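Local coordinates for protein HRI1 (PDB 3RBY) that is of unknown function and non-essential in yeast, but interacts with the protein kinase HRR25 and may interact with SEC72, at the interface of chains A and B. Residues are numbered along the deposited sequence; one frame, centred on the assembly and turned at random. Chains: chain A/B, Uncharacterized protein YLR301W.

The A-B interface is sampled at three patches of one two-fold symmetric surface. Contact 1 is a short antiparallel backbone pairing, contact 2 a loop-to-loop contact bridged by water, and contact 3 an apolar contact of tryptophan and arginine with proline and leucine. The C-alpha centres of contact 1 and contact 2 are about 16 Å apart. Those of contact 1 and contact 3 are about 19 Å apart, and those of contact 2 and contact 3 about 15 Å. The stretch from A:Asp139 to A:Asn147 runs from contact 1 into contact 2, and neighbouring A:Trp103 and A:Asp104 tie contact 3 to contact 2. Strand 124-132 of contact 3 reaches contact 1 marginally, through A:Gln131. Whether the dimer is biological remains an inference.

Contact 1: the interface of chains A and B. Residues chain A 131, 139-142; chain B 133, 140-142.
A:Leu140 and B:Ile142 meet through the backbone, and so do A:Ile142 and B:Leu140, in an antiparallel bridge that pairs A:Val141 with B:Val141. The polar part is a reciprocal pair of hydrogen bonds. The amide N of B:Ile142 donates to the carbonyl O of A:Leu140 at 2.7 Å, and the amide N of A:Ile142 donates to O of B:Leu140 at 2.8 Å.

Apolar contacts flank the bonds. CB of A:Leu140 lies 3.9 Å from CB of B:Ile142, matched by CB of A:Ile142 at 4.0 Å from CB of B:Leu140. With CG1 anti to its carbonyl carbon (chi1 -76°), A:Ile142 brings its CD1 tip to 4.1 Å from CB of B:Leu140. The same CD1 methyl of A:Ile142 comes within 4.2 Å of CG1 of B:Ile142, where the two isoleucine side chains lie roughly perpendicular. At one end, CG1 of B:Val141 touches the CB methylene of A:Asp139 at 3.9 Å.

An alanine in place of B:Ile142 would remove CG1, CG2 and CD1, and would probably open a gap over the A:Leu140 carbonyl and leave the CD1 methyl of A:Ile142 without its isoleucine partner.

Within the deposited dimer, this site pairs loop segments of the two chains backbone to backbone, giving the assembly a main-chain link near its two-fold axis.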
ATOM      1  N   GLN A 131      -4.053   2.283  -3.602  1.00 31.58           N
ATOM      2  CA  GLN A 131      -2.656   2.633  -3.721  1.00 34.13           C
ATOM      3  C   GLN A 131      -2.262   2.828  -5.196  1.00 34.48           C
ATOM      4  O   GLN A 131      -2.244   1.870  -5.975  1.00 33.61           O
ATOM      5  CB  GLN A 131      -1.786   1.536  -3.104  1.00 32.40           C
ATOM      6  CG  GLN A 131      -0.300   1.805  -3.302  1.00 31.75           C
ATOM      7  CD  GLN A 131       0.174   2.989  -2.481  1.00 37.23           C
ATOM      8  OE1 GLN A 131       0.262   2.896  -1.247  1.00 32.25           O
ATOM      9  NE2 GLN A 131       0.467   4.113  -3.147  1.00 32.52           N
ATOM     10  N   ASP A 139       7.480  -4.848 -10.681  1.00 43.40           N
ATOM     11  CA  ASP A 139       7.014  -5.009  -9.306  1.00 41.88           C
ATOM     12  C   ASP A 139       5.930  -3.972  -8.972  1.00 39.65           C
ATOM     13  O   ASP A 139       5.720  -3.002  -9.705  1.00 40.75           O
ATOM     14  CB  ASP A 139       8.193  -4.847  -8.348  1.00 44.53           C
ATOM     15  CG  ASP A 139       9.198  -5.966  -8.472  1.00 47.32           C
ATOM     16  OD1 ASP A 139       8.804  -7.143  -8.284  1.00 52.07           O
ATOM     17  OD2 ASP A 139      10.370  -5.667  -8.767  1.00 48.61           O
ATOM     18  N   LEU A 140       5.268  -4.175  -7.839  1.00 35.53           N
ATOM     19  CA  LEU A 140       4.285  -3.224  -7.342  1.00 34.65           C
ATOM     20  C   LEU A 140       4.972  -2.171  -6.478  1.00 36.69           C
ATOM     21  O   LEU A 140       5.152  -2.367  -5.278  1.00 36.68           O
ATOM     22  CB  LEU A 140       3.212  -3.945  -6.524  1.00 35.22           C
ATOM     23  CG  LEU A 140       1.888  -4.248  -7.224  1.00 42.20           C
ATOM     24  CD1 LEU A 140       2.128  -4.814  -8.613  1.00 41.22           C
ATOM     25  CD2 LEU A 140       1.054  -5.206  -6.388  1.00 34.57           C
ATOM     26  N   VAL A 141       5.362  -1.060  -7.093  1.00 37.95           N
ATOM     27  CA  VAL A 141       6.048   0.006  -6.370  1.00 35.59           C
ATOM     28  C   VAL A 141       5.121   1.182  -6.077  1.00 38.00           C
ATOM     29  O   VAL A 141       4.437   1.685  -6.967  1.00 38.10           O
ATOM     30  CB  VAL A 141       7.287   0.511  -7.133  1.00 39.33           C
ATOM     31  CG1 VAL A 141       7.591  -0.396  -8.313  1.00 36.81           C
ATOM     32  CG2 VAL A 141       7.080   1.945  -7.590  1.00 37.51           C
ATOM     33  N   ILE A 142       5.109   1.614  -4.821  1.00 36.73           N
ATOM     34  CA  ILE A 142       4.268   2.724  -4.392  1.00 36.37           C
ATOM     35  C   ILE A 142       4.728   4.040  -5.012  1.00 36.44           C
ATOM     36  O   ILE A 142       5.924   4.289  -5.145  1.00 36.60           O
ATOM     37  CB  ILE A 142       4.258   2.860  -2.859  1.00 33.62           C
ATOM     38  CG1 ILE A 142       3.382   1.773  -2.235  1.00 31.48           C
ATOM     39  CG2 ILE A 142       3.776   4.242  -2.450  1.00 34.27           C
ATOM     40  CD1 ILE A 142       3.843   1.326  -0.867  1.00 34.68           C
TER
ATOM     41  N   VAL B 133       7.056  -3.891   2.873  1.00 31.89           N
ATOM     42  CA  VAL B 133       7.779  -3.575   1.646  1.00 31.46           C
ATOM     43  C   VAL B 133       9.143  -4.280   1.630  1.00 33.71           C
ATOM     44  O   VAL B 133       9.625  -4.723   2.666  1.00 35.26           O
ATOM     45  CB  VAL B 133       8.001  -2.032   1.498  1.00 34.67           C
ATOM     46  CG1 VAL B 133       6.700  -1.308   1.096  1.00 30.09           C
ATOM     47  CG2 VAL B 133       8.579  -1.457   2.778  1.00 32.12           C
ATOM     48  N   LEU B 140       9.902   1.908  -2.598  1.00 37.32           N
ATOM     49  CA  LEU B 140       8.888   1.201  -1.815  1.00 36.24           C
ATOM     50  C   LEU B 140       8.189   0.155  -2.707  1.00 36.58           C
ATOM     51  O   LEU B 140       7.306   0.478  -3.522  1.00 38.69           O
ATOM     52  CB  LEU B 140       7.846   2.182  -1.254  1.00 34.90           C
ATOM     53  CG  LEU B 140       8.316   3.120  -0.147  1.00 35.45           C
ATOM     54  CD1 LEU B 140       7.214   4.098   0.157  1.00 35.15           C
ATOM     55  CD2 LEU B 140       8.688   2.336   1.108  1.00 34.67           C
ATOM     56  N   VAL B 141       8.603  -1.094  -2.552  1.00 29.23           N
ATOM     57  CA  VAL B 141       8.111  -2.198  -3.349  1.00 31.31           C
ATOM     58  C   VAL B 141       7.267  -3.128  -2.482  1.00 34.83           C
ATOM     59  O   VAL B 141       7.766  -3.745  -1.530  1.00 34.29           O
ATOM     60  CB  VAL B 141       9.264  -3.024  -3.888  1.00 37.19           C
ATOM     61  CG1 VAL B 141       8.740  -4.351  -4.487  1.00 32.93           C
ATOM     62  CG2 VAL B 141      10.104  -2.205  -4.878  1.00 30.71           C
ATOM     63  N   ILE B 142       5.990  -3.236  -2.821  1.00 36.71           N
ATOM     64  CA  ILE B 142       5.070  -4.090  -2.087  1.00 34.39           C
ATOM     65  C   ILE B 142       5.523  -5.563  -2.125  1.00 36.44           C
ATOM     66  O   ILE B 142       5.952  -6.071  -3.175  1.00 33.76           O
ATOM     67  CB  ILE B 142       3.638  -3.917  -2.651  1.00 35.68           C
ATOM     68  CG1 ILE B 142       3.130  -2.510  -2.317  1.00 33.00           C
ATOM     69  CG2 ILE B 142       2.689  -4.970  -2.104  1.00 32.14           C
ATOM     70  CD1 ILE B 142       1.827  -2.129  -3.017  1.00 32.86           C
TER

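Contact 2: the interface of chains A and B. Residues chain A 104, 145-147; chain B 40-41.
Loop meets loop here in the deposited dimer of this HRI1-family protein: B:Val40 and B:Lys41, just beyond strand 33-38, enter between A:Asp104 and the A:Pro145 to A:Asn147 segment. B:Val40 is the apolar wedge. Its CG1 methyl, anti to the backbone N (chi1 178°), packs 3.6 Å from CB of A:Asn147. The amide oxygen OD1 of A:Asn146 lies over both valine methyls, 3.3 Å from CG1 and 3.4 Å from CG2 of B:Val40, as the two side chains run antiparallel alongside each other. On the other flank, CB of A:Asp104 approaches CB of B:Val40.

B:Lys41 contributes mainly the hydrocarbon length of its side chain, which is extended beyond CG and runs obliquely past the carboxylate of A:Asp104. The carboxylate oxygen OD2 of A:Asp104 lies 3.6 Å from CE of B:Lys41. The side-chain amine NZ of B:Lys41 stays 4.3 Å from OD2 of A:Asp104, too far for a salt bridge, although the opposite charges would probably still attract. The A:Asn147 side chain lies roughly perpendicular to that of B:Lys41, with ND2 of A:Asn147 3.3 Å from CE of B:Lys41. A polar link runs through a water that is hydrogen-bonded to the backbone N of B:Lys41 (2.9 Å) and to the other carboxylate oxygen, OD1 of A:Asp104 (2.8 Å).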
ATOM      1  N   ASP A 104      -2.882  12.826   2.015  1.00 40.04           N
ATOM      2  CA  ASP A 104      -1.495  13.290   1.975  1.00 39.54           C
ATOM      3  C   ASP A 104      -0.519  12.140   1.678  1.00 40.24           C
ATOM      4  O   ASP A 104       0.554  12.355   1.108  1.00 37.64           O
ATOM      5  CB  ASP A 104      -1.111  13.948   3.304  1.00 39.63           C
ATOM      6  CG  ASP A 104      -1.907  15.216   3.595  1.00 47.18           C
ATOM      7  OD1 ASP A 104      -1.861  15.668   4.761  1.00 49.74           O
ATOM      8  OD2 ASP A 104      -2.570  15.757   2.680  1.00 46.33           O
ATOM      9  N   PRO A 145       4.781   8.446  -1.839  1.00 36.79           N
ATOM     10  CA  PRO A 145       4.411   8.262  -0.426  1.00 35.84           C
ATOM     11  C   PRO A 145       4.515   9.574   0.340  1.00 36.05           C
ATOM     12  O   PRO A 145       3.930   9.708   1.418  1.00 36.09           O
ATOM     13  CB  PRO A 145       5.485   7.302   0.089  1.00 33.66           C
ATOM     14  CG  PRO A 145       6.686   7.555  -0.815  1.00 32.45           C
ATOM     15  CD  PRO A 145       6.077   7.813  -2.166  1.00 35.14           C
ATOM     16  N   ASN A 146       5.304  10.510  -0.184  1.00 38.14           N
ATOM     17  CA  ASN A 146       5.609  11.745   0.534  1.00 38.33           C
ATOM     18  C   ASN A 146       5.595  12.995  -0.343  1.00 39.95           C
ATOM     19  O   ASN A 146       6.599  13.696  -0.466  1.00 38.28           O
ATOM     20  CB  ASN A 146       6.958  11.625   1.248  1.00 37.49           C
ATOM     21  CG  ASN A 146       7.202  12.756   2.227  1.00 40.01           C
ATOM     22  OD1 ASN A 146       6.270  13.272   2.843  1.00 39.51           O
ATOM     23  ND2 ASN A 146       8.462  13.150   2.376  1.00 34.89           N
ATOM     24  N   ASN A 147       4.446  13.256  -0.956  1.00 40.17           N
ATOM     25  CA  ASN A 147       4.242  14.466  -1.745  1.00 41.35           C
ATOM     26  C   ASN A 147       5.163  14.621  -2.955  1.00 45.23           C
ATOM     27  O   ASN A 147       5.276  15.716  -3.507  1.00 46.67           O
ATOM     28  CB  ASN A 147       4.346  15.705  -0.852  1.00 48.75           C
ATOM     29  CG  ASN A 147       3.614  16.901  -1.428  1.00 51.93           C
ATOM     30  OD1 ASN A 147       4.220  17.934  -1.714  1.00 56.10           O
ATOM     31  ND2 ASN A 147       2.305  16.766  -1.601  1.00 50.19           N
TER
ATOM     32  N   VAL B  40       3.486  14.479   6.151  1.00 41.38           N
ATOM     33  CA  VAL B  40       3.786  14.843   4.774  1.00 40.71           C
ATOM     34  C   VAL B  40       3.589  16.348   4.574  1.00 42.64           C
ATOM     35  O   VAL B  40       4.449  17.008   4.002  1.00 38.91           O
ATOM     36  CB  VAL B  40       2.914  14.074   3.782  1.00 41.35           C
ATOM     37  CG1 VAL B  40       3.232  14.514   2.343  1.00 38.79           C
ATOM     38  CG2 VAL B  40       3.124  12.566   3.969  1.00 37.94           C
ATOM     39  N   LYS B  41       2.447  16.864   5.038  1.00 42.28           N
ATOM     40  CA  LYS B  41       2.119  18.288   4.931  1.00 48.10           C
ATOM     41  C   LYS B  41       1.755  18.827   6.312  1.00 49.59           C
ATOM     42  O   LYS B  41       0.568  18.992   6.640  1.00 51.13           O
ATOM     43  CB  LYS B  41       0.953  18.525   3.960  1.00 44.06           C
ATOM     44  CG  LYS B  41       1.168  17.956   2.560  1.00 49.50           C
ATOM     45  CD  LYS B  41      -0.001  18.322   1.626  1.00 55.06           C
ATOM     46  CE  LYS B  41      -0.163  17.286   0.500  1.00 58.64           C
ATOM     47  NZ  LYS B  41      -0.907  17.812  -0.697  1.00 63.93           N
TER
HETATM   48  O   HOH W   1       0.287  15.661   6.567  1.00 46.35           O

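Contact 3: the interface of chains A and B. Residues chain A 103, 109, 127, 129; chain B 10, 15, 17.
Bent at chi3 (36°), the side chain of A:Arg127 turns its guanidinium toward B:Pro17, and the two groups meet tip to tip. CG of B:Pro17 lies over the centre of the guanidinium, 3.6 Å from CZ of A:Arg127. B:Leu10 has CG in the crowded position between its backbone N and carbonyl carbon (chi1 73°), which places a branch whose CD2 comes 4.2 Å from CH2 of A:Trp103.

CB of B:Leu10 lies in the plane of the indole at its edge, 3.6 Å from CZ3 of A:Trp103. Over one face, near the rim of the six-membered ring, the carbonyl O of B:Pro17 lies 3.5 Å from CZ2 of A:Trp103. CB of B:Pro17 is 4.0 Å from CH2 of A:Trp103. B:Pro17 thus sits between the guanidinium face of A:Arg127 and the rim of one face of the A:Trp103 indole.

The arginine is steadied within its own chain. NH2 of A:Arg127 gives a hydrogen bond and salt bridge to the carboxylate oxygen OE1 of A:Glu109 at 2.7 Å, reaching it from above the carboxylate plane (48° out of it). This second-shell bond is likely to limit rotation of the guanidinium beneath the proline.

In the fold, A:Glu109 and A:Arg127 project from strands 108-114 and 124-132, A:Trp103 follows strand 96-102, and chain B offers strand 4-12 and the loop after it.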
ATOM      1  N   TRP A 103      -5.430  11.397  -0.172  1.00 39.62           N
ATOM      2  CA  TRP A 103      -4.825  11.670   1.138  1.00 40.74           C
ATOM      3  C   TRP A 103      -3.413  12.195   0.971  1.00 38.67           C
ATOM      4  O   TRP A 103      -2.805  12.017  -0.088  1.00 35.27           O
ATOM      5  CB  TRP A 103      -4.785  10.415   1.998  1.00 39.36           C
ATOM      6  CG  TRP A 103      -6.110   9.971   2.456  1.00 42.59           C
ATOM      7  CD1 TRP A 103      -7.302  10.582   2.218  1.00 40.38           C
ATOM      8  CD2 TRP A 103      -6.405   8.796   3.232  1.00 43.36           C
ATOM      9  NE1 TRP A 103      -8.324   9.866   2.802  1.00 46.25           N
ATOM     10  CE2 TRP A 103      -7.799   8.766   3.431  1.00 42.50           C
ATOM     11  CE3 TRP A 103      -5.623   7.770   3.778  1.00 44.23           C
ATOM     12  CZ2 TRP A 103      -8.433   7.745   4.152  1.00 44.40           C
ATOM     13  CZ3 TRP A 103      -6.252   6.760   4.499  1.00 41.30           C
ATOM     14  CH2 TRP A 103      -7.642   6.756   4.679  1.00 43.10           C
ATOM     15  N   GLU A 109      -8.911   7.485  -0.998  1.00 42.78           N
ATOM     16  CA  GLU A 109     -10.087   6.865  -0.387  1.00 41.80           C
ATOM     17  C   GLU A 109     -11.294   6.950  -1.330  1.00 43.30           C
ATOM     18  O   GLU A 109     -11.738   8.058  -1.686  1.00 39.59           O
ATOM     19  CB  GLU A 109     -10.430   7.546   0.949  1.00 39.75           C
ATOM     20  CG  GLU A 109     -11.748   7.047   1.571  1.00 43.81           C
ATOM     21  CD  GLU A 109     -12.224   7.915   2.727  1.00 49.16           C
ATOM     22  OE1 GLU A 109     -12.159   7.447   3.883  1.00 50.76           O
ATOM     23  OE2 GLU A 109     -12.676   9.057   2.476  1.00 51.57           O
ATOM     24  N   ARG A 127     -16.379   1.583   1.694  1.00 45.67           N
ATOM     25  CA  ARG A 127     -15.135   2.314   1.525  1.00 46.64           C
ATOM     26  C   ARG A 127     -14.045   1.414   0.973  1.00 42.70           C
ATOM     27  O   ARG A 127     -13.919   0.255   1.352  1.00 42.23           O
ATOM     28  CB  ARG A 127     -14.662   2.980   2.820  1.00 43.59           C
ATOM     29  CG  ARG A 127     -13.173   3.315   2.787  1.00 44.71           C
ATOM     30  CD  ARG A 127     -12.770   4.262   3.899  1.00 52.02           C
ATOM     31  NE  ARG A 127     -13.511   4.001   5.125  1.00 59.78           N
ATOM     32  CZ  ARG A 127     -14.111   4.949   5.831  1.00 60.14           C
ATOM     33  NH1 ARG A 127     -14.778   4.637   6.935  1.00 64.30           N
ATOM     34  NH2 ARG A 127     -14.035   6.213   5.432  1.00 50.92           N
ATOM     35  N   MET A 129      -9.805   1.605  -0.068  1.00 40.00           N
ATOM     36  CA  MET A 129      -8.562   2.352  -0.072  1.00 37.51           C
ATOM     37  C   MET A 129      -7.694   1.900  -1.236  1.00 37.23           C
ATOM     38  O   MET A 129      -7.527   0.693  -1.470  1.00 37.05           O
ATOM     39  CB  MET A 129      -7.840   2.166   1.255  1.00 39.72           C
ATOM     40  CG  MET A 129      -7.357   3.465   1.885  1.00 50.78           C
ATOM     41  SD  MET A 129      -8.697   4.635   2.127  1.00 44.94           S
ATOM     42  CE  MET A 129      -9.888   3.521   2.799  1.00 47.89           C
TER
ATOM     43  N   LEU B  10      -3.003   3.489   6.652  1.00 42.57           N
ATOM     44  CA  LEU B  10      -3.999   4.341   7.305  1.00 44.93           C
ATOM     45  C   LEU B  10      -3.983   4.265   8.824  1.00 44.41           C
ATOM     46  O   LEU B  10      -3.466   3.312   9.416  1.00 44.98           O
ATOM     47  CB  LEU B  10      -5.417   4.100   6.763  1.00 46.19           C
ATOM     48  CG  LEU B  10      -6.250   2.855   7.080  1.00 45.60           C
ATOM     49  CD1 LEU B  10      -6.609   2.757   8.562  1.00 48.62           C
ATOM     50  CD2 LEU B  10      -7.522   2.898   6.238  1.00 44.00           C
ATOM     51  N   PRO B  15     -14.782   7.307  13.095  1.00 63.72           N
ATOM     52  CA  PRO B  15     -15.391   6.756  11.880  1.00 69.10           C
ATOM     53  C   PRO B  15     -14.606   7.240  10.663  1.00 67.92           C
ATOM     54  O   PRO B  15     -15.022   7.024   9.515  1.00 66.58           O
ATOM     55  CB  PRO B  15     -16.769   7.411  11.886  1.00 67.40           C
ATOM     56  CG  PRO B  15     -16.489   8.774  12.464  1.00 65.87           C
ATOM     57  CD  PRO B  15     -15.383   8.596  13.476  1.00 64.04           C
ATOM     58  N   PRO B  17     -10.936   7.395   9.008  1.00 54.26           N
ATOM     59  CA  PRO B  17      -9.522   7.073   8.788  1.00 50.23           C
ATOM     60  C   PRO B  17      -8.850   8.158   7.951  1.00 47.22           C
ATOM     61  O   PRO B  17      -9.535   8.929   7.278  1.00 49.91           O
ATOM     62  CB  PRO B  17      -9.592   5.772   7.996  1.00 47.69           C
ATOM     63  CG  PRO B  17     -10.887   5.883   7.240  1.00 50.83           C
ATOM     64  CD  PRO B  17     -11.834   6.571   8.178  1.00 52.47           C
TER